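Local structure of UTP-glucose-1-phosphate uridylyltransferase 2 (Trypanosoma brucei, 3GUE) at residues 70-73 / 74-77; 113-116 / 117-121; 151-154 / 155-158. The protein probably catalyses the formation of UDP-glucose and diphosphate from UTP and alpha-D-glucose 1-phosphate, and binds UDP-glucose. All coordinates share one frame; numbering follows the deposited sequence.

Contact 1 of 3, residues 70-73 / 74-77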
# COMPACT_ATOMS: atom_id res chain seq x y z
N ASN A 70 27.36 8.61 -2.20
CA ASN A 70 27.85 9.01 -0.92
C ASN A 70 27.50 7.88 0.04
O ASN A 70 26.41 7.91 0.63
CB ASN A 70 27.16 10.31 -0.47
CG ASN A 70 27.83 10.96 0.74
OD1 ASN A 70 28.70 10.36 1.38
ND2 ASN A 70 27.42 12.20 1.07
N THR A 71 28.43 6.92 0.19
CA THR A 71 28.22 5.74 1.08
C THR A 71 27.98 6.16 2.54
O THR A 71 27.27 5.48 3.26
CB THR A 71 29.38 4.71 0.99
OG1 THR A 71 29.69 4.49 -0.39
CG2 THR A 71 28.98 3.37 1.62
N ALA A 72 28.53 7.30 2.95
CA ALA A 72 28.24 7.89 4.26
C ALA A 72 26.73 8.07 4.55
O ALA A 72 26.30 7.86 5.69
CB ALA A 72 28.99 9.21 4.44
N LEU A 73 25.96 8.43 3.52
CA LEU A 73 24.48 8.45 3.61
C LEU A 73 23.80 7.10 3.73
O LEU A 73 22.84 6.95 4.49
CB LEU A 73 23.86 9.25 2.44
CG LEU A 73 24.10 10.76 2.53
CD1 LEU A 73 23.77 11.42 1.21
CD2 LEU A 73 23.35 11.45 3.75
N LEU A 74 24.26 6.10 2.97
CA LEU A 74 23.72 4.75 3.10
C LEU A 74 23.92 4.21 4.52
O LEU A 74 23.05 3.54 5.10
CB LEU A 74 24.39 3.80 2.10
CG LEU A 74 23.94 2.35 2.16
CD1 LEU A 74 22.45 2.16 1.86
CD2 LEU A 74 24.81 1.48 1.27
N ARG A 75 25.07 4.54 5.10
CA ARG A 75 25.34 4.20 6.48
C ARG A 75 24.33 4.85 7.43
O ARG A 75 24.15 4.38 8.55
CB ARG A 75 26.78 4.59 6.84
CG ARG A 75 27.85 3.69 6.22
CD ARG A 75 29.15 3.82 6.98
NE ARG A 75 29.72 5.16 6.86
CZ ARG A 75 30.50 5.58 5.87
NH1 ARG A 75 30.87 4.77 4.88
NH2 ARG A 75 30.91 6.85 5.85
N GLN A 76 23.66 5.91 6.98
CA GLN A 76 22.60 6.56 7.79
C GLN A 76 21.17 6.04 7.51
O GLN A 76 20.19 6.50 8.14
CB GLN A 76 22.65 8.07 7.58
CG GLN A 76 23.84 8.72 8.29
CD GLN A 76 24.12 10.16 7.90
OE1 GLN A 76 25.21 10.68 8.16
NE2 GLN A 76 23.17 10.81 7.27
N ALA A 77 21.05 5.11 6.57
CA ALA A 77 19.76 4.69 6.04
C ALA A 77 19.19 3.42 6.73
O ALA A 77 19.92 2.59 7.23
CB ALA A 77 19.84 4.56 4.54
O HOH W 1 27.30 8.24 8.21

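Contact 2 of 3, residues 113-116 / 117-121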
# COMPACT_ATOMS: atom_id res chain seq x y z
N LEU A 113 14.64 -11.92 1.01
CA LEU A 113 15.69 -12.25 0.06
C LEU A 113 16.32 -11.02 -0.57
O LEU A 113 17.52 -11.00 -0.82
CB LEU A 113 15.15 -13.19 -1.05
CG LEU A 113 14.82 -14.67 -0.71
CD1 LEU A 113 14.13 -15.31 -1.88
CD2 LEU A 113 16.01 -15.51 -0.27
N GLN A 114 15.50 -10.00 -0.84
CA GLN A 114 15.96 -8.68 -1.33
C GLN A 114 16.92 -8.05 -0.32
O GLN A 114 17.97 -7.55 -0.69
CB GLN A 114 14.78 -7.74 -1.55
CG GLN A 114 14.03 -7.99 -2.86
CD GLN A 114 12.70 -7.27 -2.97
OE1 GLN A 114 12.40 -6.35 -2.18
NE2 GLN A 114 11.90 -7.67 -3.96
N LEU A 115 16.55 -8.12 0.97
CA LEU A 115 17.30 -7.46 2.04
C LEU A 115 18.65 -8.13 2.19
O LEU A 115 19.69 -7.47 2.32
CB LEU A 115 16.52 -7.57 3.35
CG LEU A 115 17.17 -7.08 4.65
CD1 LEU A 115 17.27 -5.53 4.66
CD2 LEU A 115 16.37 -7.58 5.85
N GLU A 116 18.61 -9.46 2.18
CA GLU A 116 19.78 -10.30 2.29
C GLU A 116 20.71 -10.03 1.11
O GLU A 116 21.91 -9.92 1.32
CB GLU A 116 19.36 -11.78 2.37
CG GLU A 116 20.47 -12.78 2.43
CD GLU A 116 20.29 -13.85 1.37
OE1 GLU A 116 19.27 -14.61 1.41
OE2 GLU A 116 21.17 -13.91 0.49
N HIS A 117 20.17 -9.88 -0.11
CA HIS A 117 21.00 -9.55 -1.29
C HIS A 117 21.67 -8.18 -1.13
O HIS A 117 22.84 -8.02 -1.45
CB HIS A 117 20.21 -9.59 -2.62
CG HIS A 117 21.07 -9.40 -3.84
ND1 HIS A 117 21.63 -10.45 -4.53
CD2 HIS A 117 21.46 -8.28 -4.50
CE1 HIS A 117 22.34 -10.00 -5.55
NE2 HIS A 117 22.24 -8.68 -5.56
N PHE A 118 20.88 -7.21 -0.67
CA PHE A 118 21.35 -5.83 -0.44
C PHE A 118 22.51 -5.82 0.55
O PHE A 118 23.59 -5.31 0.25
CB PHE A 118 20.19 -4.96 0.07
CG PHE A 118 20.47 -3.47 -0.01
CD1 PHE A 118 20.02 -2.73 -1.09
CD2 PHE A 118 21.17 -2.82 1.01
CE1 PHE A 118 20.27 -1.34 -1.17
CE2 PHE A 118 21.44 -1.44 0.95
CZ PHE A 118 20.98 -0.70 -0.14
N ARG A 119 22.29 -6.39 1.73
CA ARG A 119 23.32 -6.51 2.77
C ARG A 119 24.60 -7.24 2.33
O ARG A 119 25.72 -6.79 2.66
CB ARG A 119 22.72 -7.15 4.02
CG ARG A 119 21.70 -6.26 4.73
CD ARG A 119 20.91 -7.05 5.75
NE ARG A 119 20.29 -6.22 6.78
CZ ARG A 119 19.49 -6.70 7.72
NH1 ARG A 119 19.21 -8.00 7.75
NH2 ARG A 119 18.96 -5.89 8.63
N GLN A 120 24.45 -8.35 1.60
CA GLN A 120 25.62 -9.09 1.07
C GLN A 120 26.42 -8.22 0.09
O GLN A 120 27.57 -7.87 0.36
CB GLN A 120 25.19 -10.40 0.37
CG GLN A 120 24.63 -11.51 1.28
CD GLN A 120 25.71 -12.34 2.00
OE1 GLN A 120 26.89 -12.31 1.63
NE2 GLN A 120 25.30 -13.09 3.02
N VAL A 121 25.79 -7.88 -1.04
CA VAL A 121 26.43 -7.15 -2.14
C VAL A 121 27.17 -5.88 -1.70
O VAL A 121 28.29 -5.61 -2.15
CB VAL A 121 25.40 -6.80 -3.24
CG1 VAL A 121 25.91 -5.67 -4.17
CG2 VAL A 121 25.05 -8.04 -4.05

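Contact 3 of 3, residues 151-154 / 155-158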
# COMPACT_ATOMS: atom_id res chain seq x y z
N TYR A 151 14.33 -13.74 12.35
CA TYR A 151 13.58 -14.30 13.51
C TYR A 151 14.24 -14.04 14.88
O TYR A 151 13.55 -13.63 15.82
CB TYR A 151 13.32 -15.80 13.34
CG TYR A 151 12.36 -16.34 14.38
CD1 TYR A 151 10.98 -16.18 14.23
CD2 TYR A 151 12.84 -16.97 15.54
CE1 TYR A 151 10.09 -16.63 15.20
CE2 TYR A 151 11.95 -17.44 16.52
CZ TYR A 151 10.58 -17.26 16.34
OH TYR A 151 9.69 -17.71 17.29
N GLU A 152 15.55 -14.28 14.97
CA GLU A 152 16.27 -14.15 16.23
C GLU A 152 16.34 -12.72 16.77
O GLU A 152 16.69 -12.49 17.95
CB GLU A 152 17.67 -14.78 16.13
CG GLU A 152 17.65 -16.27 15.74
CD GLU A 152 19.05 -16.88 15.42
OE1 GLU A 152 20.02 -16.10 15.21
OE2 GLU A 152 19.16 -18.14 15.39
N VAL A 153 16.00 -11.75 15.92
CA VAL A 153 15.94 -10.32 16.32
C VAL A 153 14.60 -9.66 15.96
O VAL A 153 14.47 -8.42 15.97
CB VAL A 153 17.14 -9.49 15.75
CG1 VAL A 153 18.45 -10.03 16.29
CG2 VAL A 153 17.15 -9.48 14.22
N PHE A 154 13.59 -10.48 15.69
CA PHE A 154 12.25 -10.00 15.35
C PHE A 154 11.63 -9.05 16.41
O PHE A 154 11.28 -7.91 16.08
CB PHE A 154 11.32 -11.18 15.03
CG PHE A 154 9.96 -10.76 14.61
CD1 PHE A 154 9.70 -10.46 13.29
CD2 PHE A 154 8.94 -10.59 15.55
CE1 PHE A 154 8.45 -10.05 12.88
CE2 PHE A 154 7.65 -10.18 15.15
CZ PHE A 154 7.42 -9.89 13.83
N ASP A 155 11.50 -9.49 17.66
CA ASP A 155 10.95 -8.63 18.70
C ASP A 155 11.82 -7.37 18.95
O ASP A 155 11.30 -6.25 18.96
CB ASP A 155 10.74 -9.39 20.02
CG ASP A 155 9.58 -10.39 19.98
OD1 ASP A 155 8.72 -10.36 19.05
OD2 ASP A 155 9.54 -11.24 20.90
N SER A 156 13.13 -7.54 19.12
CA SER A 156 14.00 -6.43 19.54
C SER A 156 14.33 -5.42 18.43
O SER A 156 14.48 -4.22 18.70
CB SER A 156 15.29 -6.95 20.15
OG SER A 156 15.97 -7.77 19.24
N ASP A 157 14.46 -5.90 17.18
CA ASP A 157 14.91 -5.03 16.08
C ASP A 157 13.90 -4.85 14.92
O ASP A 157 13.68 -3.73 14.46
CB ASP A 157 16.28 -5.51 15.57
CG ASP A 157 17.40 -5.30 16.59
OD1 ASP A 157 17.50 -6.07 17.58
OD2 ASP A 157 18.21 -4.37 16.39
N ILE A 158 13.26 -5.93 14.50
CA ILE A 158 12.49 -5.95 13.27
C ILE A 158 11.08 -5.35 13.42
O ILE A 158 10.68 -4.50 12.63
CB ILE A 158 12.40 -7.41 12.69
CG1 ILE A 158 13.80 -8.01 12.45
CG2 ILE A 158 11.49 -7.49 11.47
CD1 ILE A 158 14.40 -7.75 11.07

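Contact 1 of 3, residues 70-73 / 74-77
Thr71 and Arg75 open this example of how a short helix spends its carbonyls: Arg75 N gives its hydrogen to Thr71 O at 3.0 Å, a bond with an N-H...O angle of 163°. One residue on, the spacing tightens, and Gln76 N bonds Leu73 O at 2.8 Å from above the carbonyl plane. Ala72 O instead accepts from a bound water at 2.7 Å, which also donates to Gln76 OE1, 3.2 Å from that water. The amide nitrogen Gln76 NE2 bonds a glycerol, probably from the crystallisation liquor, while the Gln76 backbone joins Arg213 and Tyr214. This is the helix 71-74 running out through a type I turn, Leu74 to Ala77, into strand 77-83 of the central sheet of the GT-A-type domain; Ala77 N closes the turn on Leu74 O at 2.9 Å. The Arg75 chain bends at chi3 (-65°), laying one face of the guanidinium over the backbone, with Ala72 CA 3.3 Å from Arg75 NH2. Leu73 and Leu74 are buried, Leu73 packing on Leu232 and His236 of helix 229-237, Leu74 on Val229 of that helix and on Leu227.

Contact 2 of 3, residues 113-116 / 117-121
Leu115 and Arg119, one helical turn apart, show how an aliphatic branch can support a long cationic side chain. The two cross at a slant, and the guanidinium of Arg119 offers one flat face to Leu115 CD2, which sits nearer the rim of the group than its middle, 3.4 Å from Arg119 NH1. The other methyl, Leu115 CD1, lies 3.8 Å from Arg119 NE. The first torsions differ. Leu115 sends CG opposite its own nitrogen (chi1 174°), whereas Arg119 has CG opposite its carbonyl carbon (chi1 -68°) and then runs extended back along the helix toward Leu115. The polar end is held from outside the pair: Arg119 NH2 donates to Val126 O, which together with the leucine contact should limit rotation of the guanidinium. Phe128 of strand 128-132 and Leu150 of helix 148-151 pack against both residues.

On another side of the helix, the His117 ring has Val121 CG2 over one face, 3.2 Å above its plane and toward the rim. Glu116 and Gln120 occupy the exposed side, where Gln120 CG lies 3.2 Å from Glu116 O, and beyond it the glutamine chain folds at chi2. Gln114 NE2 donates to Gln395 O.

Beneath these side chains the backbone is regular, each amide from His117 to Gln120 bonding the carbonyl four residues earlier; the Arg119 N to Leu115 O bond is nearly straight, with an N-H...O angle of 178°. Such i to i+4 pairing is the mark of an alpha-helix, here helix 107-122, which packs through Leu115 and Arg119 on strand 128-132 of the mixed sheet in the Rossmann-like nucleotidyltransferase domain.

Contact 3 of 3, residues 151-154 / 155-158
Val153 and Ile158 meet at the start of helix 154-158, where a pi-type turn follows the N-cap residue Val153. The carbonyl Val153 O is gripped twice, by Asp157 N at 2.8 Å and by Ile158 N at 3.1 Å, the two donors arriving from opposite faces of its plane; Ile158 N also has a weak bond to Phe154 O. Across this wide turn Val153 CG2 lies 4.1 Å from Ile158 CG1, the valine methyl lying between its own backbone N and carbonyl carbon. Phe154 swings its ring opposite its backbone nitrogen (chi1 -177°), and the Phe154 and Ile158 side chains cross at about a right angle, with Ile158 CG2 3.9 Å from Phe154 CD1. Strand 128-132 packs against this pair: Phe154 touches Asn132, and Ile158 packs on Phe128 and Leu130. The carboxylate of Asp155 lies beside the same ring, its plane turned 59° from that of the phenyl group. Asp155 OD1 comes in the ring plane at the edge, 3.5 Å from Phe154 CD2, while Asp155 OD2 forms a salt bridge with Lys141. On the exposed side, Asp157 OD1 accepts from Ser156 OG at 2.8 Å on its anti lone pair.

How the contacts relate
From the N terminus, the three contacts come in series, each local to a continuous run of chain, so none nests in or crosses another. Contact 1 turns the chain from helix 71-74 into strand 77-83, contact 2 lies within helix 107-122 ahead of strand 128-132, and contact 3 rounds the corner from helix 148-151 into helix 154-158, which leads to strand 159-161. Those three strands are neighbours and parallel in the mixed sheet. Contacts 1 and 2 touch where Leu74 CD1 meets Phe118 CZ at 3.8 Å. Contacts 2 and 3 come within about 5 Å between nearest atoms without touching, yet Phe128 packs against both.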